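Local coordinates for T9SS C-terminal target domain-containing protein (Bacteroides cellulosilyticus, PDB 5JVK) that probably hydrolyses O-glycosidic bonds as a family 39 glycoside hydrolase of a gut symbiont, at residues V16-D21 against N90-E96. Residues are numbered along the deposited sequence.
Sequences VLVSTD and NYAVVPE
Four backbone hydrogen bonds join V16-D21 to N90-E96: A92 N to L17 O (3.1 Å), S19 N to A92 O (3.0 Å), V94 N to S19 O (3.1 Å) and D21 N to V94 O (2.8 Å). A92 bonds L17 and S19, which flank V18, and S19 bonds A92 and V94, the staggered pattern of parallel strands, with V18 opposite A92, S19 opposite V93 and T20 opposite V94. The axes of segments 18-20 and 90-94 approach to 4.8 Å at 16°, and CA-H...O contacts such as V18 CA to A92 O (3.4 Å) reinforce the pairing. D21 turns to phi/psi 69/165, ending the extended run, and its OD2 lies 4.1 Å from E96 OE1, two like charges. A water links V16 O (3.0 Å) to Y91 OH (2.7 Å). Y91, chi1 t, reaches obliquely across the 16-21 backbone, Y91 CD1 4.0 Å from L17 CD2 and Y91 OH 3.3 Å from S19 CB; S19 OG is hydrogen-bonded to K25 NZ. On the opposite face CG1 of V18 (t) lies 4.3 Å from CG2 of V94 (m), while V18 CG2 touches A92 CB at 4.2 Å. This face packs on helices 118-127 and 403-415 of the barrel domain. Strand 83-94 continues antiparallel to 69-78, so strand 18-20 forms a parallel edge of an otherwise antiparallel sheet, in an N-terminal beta domain docked against the (beta/alpha)8 barrel characteristic of GH39 enzymes.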
loop_
_atom_site.group_PDB
_atom_site.type_symbol
_atom_site.label_atom_id
_atom_site.label_comp_id
_atom_site.label_asym_id
_atom_site.label_seq_id
_atom_site.Cartn_x
_atom_site.Cartn_y
_atom_site.Cartn_z
ATOM N N VAL A 16 -14.286 -13.023 6.592
ATOM C CA VAL A 16 -12.940 -13.006 6.037
ATOM C C VAL A 16 -12.940 -13.810 4.730
ATOM O O VAL A 16 -13.026 -15.040 4.756
ATOM C CB VAL A 16 -11.928 -13.602 7.044
ATOM C CG1 VAL A 16 -10.519 -13.632 6.461
ATOM C CG2 VAL A 16 -11.956 -12.819 8.352
ATOM N N LEU A 17 -12.843 -13.109 3.597
ATOM C CA LEU A 17 -12.795 -13.738 2.264
ATOM C C LEU A 17 -11.354 -13.869 1.725
ATOM O O LEU A 17 -11.126 -13.862 0.512
ATOM C CB LEU A 17 -13.686 -12.954 1.285
ATOM C CG LEU A 17 -15.188 -12.948 1.608
ATOM C CD1 LEU A 17 -15.917 -11.853 0.843
ATOM C CD2 LEU A 17 -15.825 -14.304 1.321
ATOM N N VAL A 18 -10.391 -14.002 2.639
ATOM C CA VAL A 18 -8.979 -14.197 2.312
ATOM C C VAL A 18 -8.450 -15.329 3.184
ATOM O O VAL A 18 -8.766 -15.386 4.371
ATOM C CB VAL A 18 -8.164 -12.923 2.603
ATOM C CG1 VAL A 18 -6.679 -13.151 2.346
ATOM C CG2 VAL A 18 -8.688 -11.759 1.771
ATOM N N SER A 19 -7.632 -16.206 2.609
ATOM C CA SER A 19 -7.061 -17.329 3.354
ATOM C C SER A 19 -5.660 -17.670 2.849
ATOM O O SER A 19 -5.445 -17.782 1.641
ATOM C CB SER A 19 -7.991 -18.545 3.244
ATOM O OG SER A 19 -7.514 -19.650 3.993
ATOM N N THR A 20 -4.714 -17.835 3.776
ATOM C CA THR A 20 -3.338 -18.197 3.422
ATOM C C THR A 20 -3.227 -19.683 3.072
ATOM O O THR A 20 -3.948 -20.515 3.632
ATOM C CB THR A 20 -2.340 -17.878 4.555
ATOM O OG1 THR A 20 -2.675 -18.625 5.729
ATOM C CG2 THR A 20 -2.347 -16.389 4.879
ATOM N N ASP A 21 -2.332 -19.993 2.129
ATOM C CA ASP A 21 -1.962 -21.370 1.768
ATOM C C ASP A 21 -3.084 -22.140 1.053
ATOM O O ASP A 21 -4.242 -21.722 1.043
ATOM C CB ASP A 21 -1.486 -22.143 3.021
ATOM C CG ASP A 21 -0.461 -23.241 2.711
ATOM O OD1 ASP A 21 -0.158 -23.510 1.525
ATOM O OD2 ASP A 21 0.047 -23.849 3.679
ATOM N N ASN A 90 -15.676 -12.498 -4.492
ATOM C CA ASN A 90 -14.325 -12.985 -4.762
ATOM C C ASN A 90 -13.689 -13.550 -3.494
ATOM O O ASN A 90 -14.082 -13.198 -2.375
ATOM C CB ASN A 90 -13.467 -11.869 -5.358
ATOM C CG ASN A 90 -13.928 -11.467 -6.746
ATOM O OD1 ASN A 90 -14.529 -10.409 -6.929
ATOM N ND2 ASN A 90 -13.659 -12.318 -7.731
ATOM N N TYR A 91 -12.718 -14.440 -3.690
ATOM C CA TYR A 91 -12.028 -15.127 -2.602
ATOM C C TYR A 91 -10.548 -15.278 -2.957
ATOM O O TYR A 91 -10.204 -15.877 -3.976
ATOM C CB TYR A 91 -12.670 -16.495 -2.361
ATOM C CG TYR A 91 -12.267 -17.147 -1.058
ATOM C CD1 TYR A 91 -12.859 -16.764 0.147
ATOM C CD2 TYR A 91 -11.302 -18.153 -1.027
ATOM C CE1 TYR A 91 -12.494 -17.359 1.346
ATOM C CE2 TYR A 91 -10.929 -18.755 0.169
ATOM C CZ TYR A 91 -11.527 -18.355 1.351
ATOM O OH TYR A 91 -11.159 -18.951 2.535
ATOM N N ALA A 92 -9.684 -14.723 -2.111
ATOM C CA ALA A 92 -8.246 -14.690 -2.362
ATOM C C ALA A 92 -7.543 -15.788 -1.568
ATOM O O ALA A 92 -7.526 -15.751 -0.338
ATOM C CB ALA A 92 -7.685 -13.323 -1.993
ATOM N N VAL A 93 -6.980 -16.767 -2.279
ATOM C CA VAL A 93 -6.123 -17.790 -1.678
ATOM C C VAL A 93 -4.664 -17.379 -1.917
ATOM O O VAL A 93 -4.097 -17.645 -2.982
ATOM C CB VAL A 93 -6.420 -19.196 -2.252
ATOM C CG1 VAL A 93 -5.553 -20.249 -1.569
ATOM C CG2 VAL A 93 -7.899 -19.525 -2.086
ATOM N N VAL A 94 -4.073 -16.732 -0.912
ATOM C CA VAL A 94 -2.758 -16.077 -1.038
ATOM C C VAL A 94 -1.641 -16.920 -0.419
ATOM O O VAL A 94 -1.920 -17.785 0.413
ATOM C CB VAL A 94 -2.758 -14.660 -0.397
ATOM C CG1 VAL A 94 -3.895 -13.820 -0.960
ATOM C CG2 VAL A 94 -2.818 -14.716 1.129
ATOM N N PRO A 95 -0.373 -16.672 -0.822
ATOM C CA PRO A 95 0.734 -17.382 -0.175
ATOM C C PRO A 95 0.938 -16.920 1.263
ATOM O O PRO A 95 0.718 -15.752 1.569
ATOM C CB PRO A 95 1.948 -17.014 -1.036
ATOM C CG PRO A 95 1.582 -15.725 -1.675
ATOM C CD PRO A 95 0.106 -15.809 -1.918
ATOM N N GLU A 96 1.340 -17.844 2.129
ATOM C CA GLU A 96 1.609 -17.538 3.531
ATOM C C GLU A 96 3.012 -16.945 3.641
ATOM O O GLU A 96 3.968 -17.517 3.112
ATOM C CB GLU A 96 1.493 -18.805 4.378
ATOM C CG GLU A 96 1.358 -18.555 5.870
ATOM C CD GLU A 96 1.179 -19.841 6.662
ATOM O OE1 GLU A 96 0.289 -20.653 6.309
ATOM O OE2 GLU A 96 1.926 -20.037 7.645
HETATM O O HOH W 1 -11.534 -17.609 4.849
#